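Local coordinates for DUF115 domain-containing protein (Magnetospirillum magneticum AMB-1, PDB 5MU5) that probably glycosylates flagellin as a Maf-family glycosyltransferase and is involved in the formation of bacterial flagella, at residues 19-29 / 173-184. Residues are numbered along the deposited sequence; the frame is centred on the assembly and turned at random.
With EDO (1,2-ethanediol), chain I.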
loop_
_atom_site.group_PDB
_atom_site.type_symbol
_atom_site.label_atom_id
_atom_site.label_comp_id
_atom_site.label_asym_id
_atom_site.label_seq_id
_atom_site.Cartn_x
_atom_site.Cartn_y
_atom_site.Cartn_z
ATOM N N PHE A 19 16.891 -25.153 11.541
ATOM C CA PHE A 19 16.322 -24.745 10.253
ATOM C C PHE A 19 15.243 -25.719 9.787
ATOM O O PHE A 19 14.164 -25.291 9.403
ATOM C CB PHE A 19 17.394 -24.597 9.176
ATOM C CG PHE A 19 18.124 -23.280 9.226
ATOM C CD1 PHE A 19 17.582 -22.152 8.622
ATOM C CD2 PHE A 19 19.323 -23.164 9.875
ATOM C CE1 PHE A 19 18.237 -20.937 8.673
ATOM C CE2 PHE A 19 19.990 -21.955 9.919
ATOM C CZ PHE A 19 19.455 -20.842 9.315
ATOM N N LEU A 20 15.512 -27.020 9.848
ATOM C CA LEU A 20 14.521 -27.997 9.386
ATOM C C LEU A 20 13.232 -27.947 10.189
ATOM O O LEU A 20 12.166 -28.236 9.664
ATOM C CB LEU A 20 15.088 -29.399 9.420
ATOM C CG LEU A 20 16.127 -29.666 8.334
ATOM C CD1 LEU A 20 16.954 -30.905 8.660
ATOM C CD2 LEU A 20 15.445 -29.806 6.991
ATOM N N GLU A 21 13.344 -27.566 11.452
ATOM C CA GLU A 21 12.201 -27.456 12.339
ATOM C C GLU A 21 11.446 -26.120 12.188
ATOM O O GLU A 21 10.225 -26.089 12.112
ATOM C CB GLU A 21 12.685 -27.599 13.791
ATOM C CG GLU A 21 11.582 -27.518 14.839
ATOM C CD GLU A 21 12.111 -27.542 16.261
ATOM O OE1 GLU A 21 13.324 -27.744 16.474
ATOM O OE2 GLU A 21 11.288 -27.380 17.177
ATOM N N LEU A 22 12.182 -25.020 12.156
ATOM C CA LEU A 22 11.583 -23.691 12.223
ATOM C C LEU A 22 11.592 -22.870 10.941
ATOM O O LEU A 22 10.936 -21.836 10.902
ATOM C CB LEU A 22 12.276 -22.909 13.337
ATOM C CG LEU A 22 12.029 -23.533 14.720
ATOM C CD1 LEU A 22 13.182 -23.265 15.683
ATOM C CD2 LEU A 22 10.708 -23.031 15.282
ATOM N N MET A 23 12.344 -23.301 9.923
ATOM C CA MET A 23 12.346 -22.652 8.597
ATOM C C MET A 23 12.544 -23.740 7.538
ATOM O O MET A 23 13.553 -23.750 6.816
ATOM C CB MET A 23 13.449 -21.592 8.527
ATOM C CG MET A 23 13.226 -20.573 7.436
ATOM S SD MET A 23 14.612 -19.432 7.248
ATOM C CE MET A 23 14.311 -18.300 8.585
ATOM N N PRO A 24 11.561 -24.653 7.429
ATOM C CA PRO A 24 11.811 -25.960 6.775
ATOM C C PRO A 24 12.354 -25.910 5.351
ATOM O O PRO A 24 13.313 -26.637 5.032
ATOM C CB PRO A 24 10.451 -26.688 6.847
ATOM C CG PRO A 24 9.642 -25.931 7.828
ATOM C CD PRO A 24 10.165 -24.517 7.888
ATOM N N GLU A 25 11.756 -25.085 4.505
ATOM C CA GLU A 25 12.221 -24.973 3.114
ATOM C C GLU A 25 13.684 -24.548 3.059
ATOM O O GLU A 25 14.441 -25.037 2.238
ATOM C CB GLU A 25 11.352 -24.001 2.301
ATOM C CG GLU A 25 9.988 -24.564 1.889
ATOM C CD GLU A 25 9.128 -23.569 1.107
ATOM O OE1 GLU A 25 7.901 -23.812 0.997
ATOM O OE2 GLU A 25 9.666 -22.544 0.599
ATOM N N MET A 26 14.096 -23.659 3.948
ATOM C CA MET A 26 15.482 -23.224 3.980
ATOM C C MET A 26 16.366 -24.362 4.500
ATOM O O MET A 26 17.474 -24.601 3.995
ATOM C CB MET A 26 15.622 -22.010 4.891
ATOM C CG MET A 26 17.009 -21.385 4.888
ATOM S SD MET A 26 17.450 -20.717 3.273
ATOM C CE MET A 26 16.238 -19.401 3.094
ATOM N N GLY A 27 15.856 -25.054 5.516
ATOM C CA GLY A 27 16.528 -26.198 6.104
ATOM C C GLY A 27 16.728 -27.268 5.059
ATOM O O GLY A 27 17.804 -27.854 4.973
ATOM N N GLU A 28 15.708 -27.501 4.231
ATOM C CA GLU A 28 15.813 -28.564 3.238
ATOM C C GLU A 28 16.886 -28.197 2.208
ATOM O O GLU A 28 17.689 -29.019 1.791
ATOM C CB GLU A 28 14.461 -28.855 2.581
ATOM C CG GLU A 28 14.452 -30.088 1.684
ATOM C CD GLU A 28 15.054 -31.341 2.329
ATOM O OE1 GLU A 28 14.748 -31.630 3.507
ATOM O OE2 GLU A 28 15.833 -32.050 1.648
ATOM N N ARG A 29 16.937 -26.933 1.863
ATOM C CA ARG A 29 17.921 -26.459 0.930
ATOM C C ARG A 29 19.336 -26.549 1.526
ATOM O O ARG A 29 20.271 -26.995 0.865
ATOM C CB ARG A 29 17.562 -25.030 0.539
ATOM C CG ARG A 29 18.432 -24.503 -0.563
ATOM C CD ARG A 29 18.016 -23.125 -0.988
ATOM N NE ARG A 29 19.031 -22.580 -1.883
ATOM C CZ ARG A 29 19.016 -21.339 -2.357
ATOM N NH1 ARG A 29 18.030 -20.504 -2.033
ATOM N NH2 ARG A 29 19.992 -20.947 -3.165
ATOM N N ARG A 173 10.759 -17.461 15.340
ATOM C CA ARG A 173 9.733 -17.765 14.341
ATOM C C ARG A 173 8.647 -18.675 14.847
ATOM O O ARG A 173 7.640 -18.834 14.168
ATOM C CB ARG A 173 10.350 -18.461 13.129
ATOM C CG ARG A 173 11.244 -17.554 12.325
ATOM C CD ARG A 173 11.963 -18.341 11.272
ATOM N NE ARG A 173 11.028 -18.978 10.359
ATOM C CZ ARG A 173 10.551 -18.426 9.256
ATOM N NH1 ARG A 173 10.900 -17.201 8.902
ATOM N NH2 ARG A 173 9.723 -19.110 8.499
ATOM N N ARG A 174 8.841 -19.299 16.012
ATOM C CA ARG A 174 7.866 -20.249 16.507
ATOM C C ARG A 174 6.441 -19.699 16.544
ATOM O O ARG A 174 5.554 -20.286 15.954
ATOM C CB ARG A 174 8.240 -20.768 17.885
ATOM C CG ARG A 174 7.332 -21.902 18.331
ATOM C CD ARG A 174 7.814 -22.539 19.624
ATOM N NE ARG A 174 9.109 -23.193 19.454
ATOM C CZ ARG A 174 9.297 -24.363 18.833
ATOM N NH1 ARG A 174 8.279 -25.034 18.302
ATOM N NH2 ARG A 174 10.514 -24.869 18.739
ATOM N N GLU A 175 6.216 -18.598 17.248
ATOM C CA GLU A 175 4.863 -18.003 17.342
ATOM C C GLU A 175 4.547 -17.142 16.133
ATOM O O GLU A 175 3.410 -17.060 15.724
ATOM C CB GLU A 175 4.717 -17.142 18.597
ATOM C CG GLU A 175 5.153 -17.836 19.874
ATOM C CD GLU A 175 4.481 -19.183 20.057
ATOM O OE1 GLU A 175 3.273 -19.279 19.738
ATOM O OE2 GLU A 175 5.152 -20.138 20.525
ATOM N N ASN A 176 5.570 -16.529 15.549
ATOM C CA ASN A 176 5.390 -15.629 14.422
ATOM C C ASN A 176 6.575 -15.718 13.448
ATOM O O ASN A 176 7.617 -15.094 13.661
ATOM C CB ASN A 176 5.239 -14.207 14.945
ATOM C CG ASN A 176 4.904 -13.220 13.847
ATOM O OD1 ASN A 176 4.931 -13.556 12.655
ATOM N ND2 ASN A 176 4.607 -11.988 14.239
ATOM N N PRO A 177 6.414 -16.481 12.368
ATOM C CA PRO A 177 7.518 -16.694 11.447
ATOM C C PRO A 177 8.020 -15.435 10.761
ATOM O O PRO A 177 9.162 -15.396 10.318
ATOM C CB PRO A 177 6.946 -17.675 10.409
ATOM C CG PRO A 177 5.473 -17.637 10.556
ATOM C CD PRO A 177 5.173 -17.166 11.942
ATOM N N LEU A 178 7.187 -14.404 10.727
ATOM C CA LEU A 178 7.542 -13.136 10.119
ATOM C C LEU A 178 8.559 -12.332 10.917
ATOM O O LEU A 178 8.989 -11.292 10.459
ATOM C CB LEU A 178 6.276 -12.294 9.876
ATOM C CG LEU A 178 5.271 -13.037 8.977
ATOM C CD1 LEU A 178 3.857 -12.445 9.008
ATOM C CD2 LEU A 178 5.834 -13.127 7.560
ATOM N N ARG A 179 8.949 -12.788 12.098
ATOM C CA ARG A 179 9.994 -12.088 12.874
ATOM C C ARG A 179 11.443 -12.358 12.425
ATOM O O ARG A 179 12.349 -11.623 12.826
ATOM C CB ARG A 179 9.858 -12.398 14.357
ATOM C CG ARG A 179 8.627 -11.764 14.975
ATOM C CD ARG A 179 8.523 -12.139 16.435
ATOM N NE ARG A 179 9.788 -11.839 17.063
ATOM C CZ ARG A 179 10.109 -12.136 18.305
ATOM N NH1 ARG A 179 9.257 -12.728 19.107
ATOM N NH2 ARG A 179 11.308 -11.819 18.738
ATOM N N LEU A 180 11.673 -13.407 11.634
ATOM C CA LEU A 180 12.998 -13.680 11.089
ATOM C C LEU A 180 12.847 -14.000 9.628
ATOM O O LEU A 180 12.120 -14.917 9.264
ATOM C CB LEU A 180 13.665 -14.860 11.763
ATOM C CG LEU A 180 15.046 -15.236 11.226
ATOM C CD1 LEU A 180 16.087 -14.226 11.628
ATOM C CD2 LEU A 180 15.445 -16.609 11.758
ATOM N N ASN A 181 13.542 -13.243 8.800
ATOM C CA ASN A 181 13.511 -13.420 7.359
ATOM C C ASN A 181 14.933 -13.547 6.862
ATOM O O ASN A 181 15.802 -12.791 7.281
ATOM C CB ASN A 181 12.869 -12.198 6.705
ATOM C CG ASN A 181 11.414 -12.062 7.058
ATOM O OD1 ASN A 181 10.575 -12.763 6.515
ATOM N ND2 ASN A 181 11.105 -11.179 7.989
ATOM N N ILE A 182 15.179 -14.531 6.007
ATOM C CA ILE A 182 16.472 -14.673 5.365
ATOM C C ILE A 182 16.198 -14.570 3.886
ATOM O O ILE A 182 15.446 -15.343 3.345
ATOM C CB ILE A 182 17.130 -15.995 5.711
ATOM C CG1 ILE A 182 17.388 -16.027 7.229
ATOM C CG2 ILE A 182 18.426 -16.159 4.922
ATOM C CD1 ILE A 182 17.932 -17.342 7.729
ATOM N N ILE A 183 16.814 -13.589 3.245
ATOM C CA ILE A 183 16.539 -13.272 1.870
ATOM C C ILE A 183 17.766 -13.618 1.066
ATOM O O ILE A 183 18.805 -13.008 1.231
ATOM C CB ILE A 183 16.214 -11.769 1.781
ATOM C CG1 ILE A 183 14.919 -11.471 2.555
ATOM C CG2 ILE A 183 16.123 -11.308 0.338
ATOM C CD1 ILE A 183 14.765 -10.014 2.969
ATOM N N ILE A 184 17.640 -14.631 0.223
ATOM C CA ILE A 184 18.719 -15.096 -0.630
ATOM C C ILE A 184 18.423 -14.619 -2.043
ATOM O O ILE A 184 17.728 -15.293 -2.803
ATOM C CB ILE A 184 18.804 -16.646 -0.624
ATOM C CG1 ILE A 184 18.797 -17.201 0.803
ATOM C CG2 ILE A 184 20.062 -17.105 -1.356
ATOM C CD1 ILE A 184 19.939 -16.714 1.666
HETATM C C1 EDO I . 9.805 -21.652 5.686
HETATM O O1 EDO I . 9.633 -22.907 5.036
HETATM C C2 EDO I . 10.234 -20.755 4.539
HETATM O O2 EDO I . 11.562 -21.167 4.135
#
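Arg173 donates from NE to the backbone oxygen of Leu22, at the kink between helices 9-22 and 24-32, where they pack against the outermost strand, 180-183, of the four-stranded parallel sheet in the Maf N-terminal domain. The NE–O distance is 2.9 Å, with an N-H...O angle of 155°; the acceptor lies near the guanidinium plane. Met23, at the N-cap position of helix 24-32, lays CG over the centre of one guanidinium face, with CE on the same side near NH1, and Pro177 CB lies against the opposite face. A bend at chi3 (60°) sets the group between the two segments, where NH1 also makes a weak bond to Leu180 O, tying the loop to the strand's first residue. At the outer edge Arg174 NH2 forms a salt bridge to Glu21 OE2 whose hydrogen bond is nearly straight (3.1 Å), the donor standing above the carboxylate plane, while Leu22 CD2 rests on a guanidinium face. Both charges have stronger partners outside the two segments: Glu21 OE1 pairs with Arg167, and Arg174 NE with Glu171. Further along, the contact is apolar. Met26 CE approaches Ile184 CG1 at 4.1 Å, and Ile182 CD1 meets the edge of the Phe19 ring, 3.7 Å from CE1. A 1,2-ethanediol, probably from the crystallisation liquor, accepts from Glu25 N through O1. Bent at chi3 (-80°), the Met23 chain sets CE 3.8 Å from both Leu180 CD2 and Ile182 CD1.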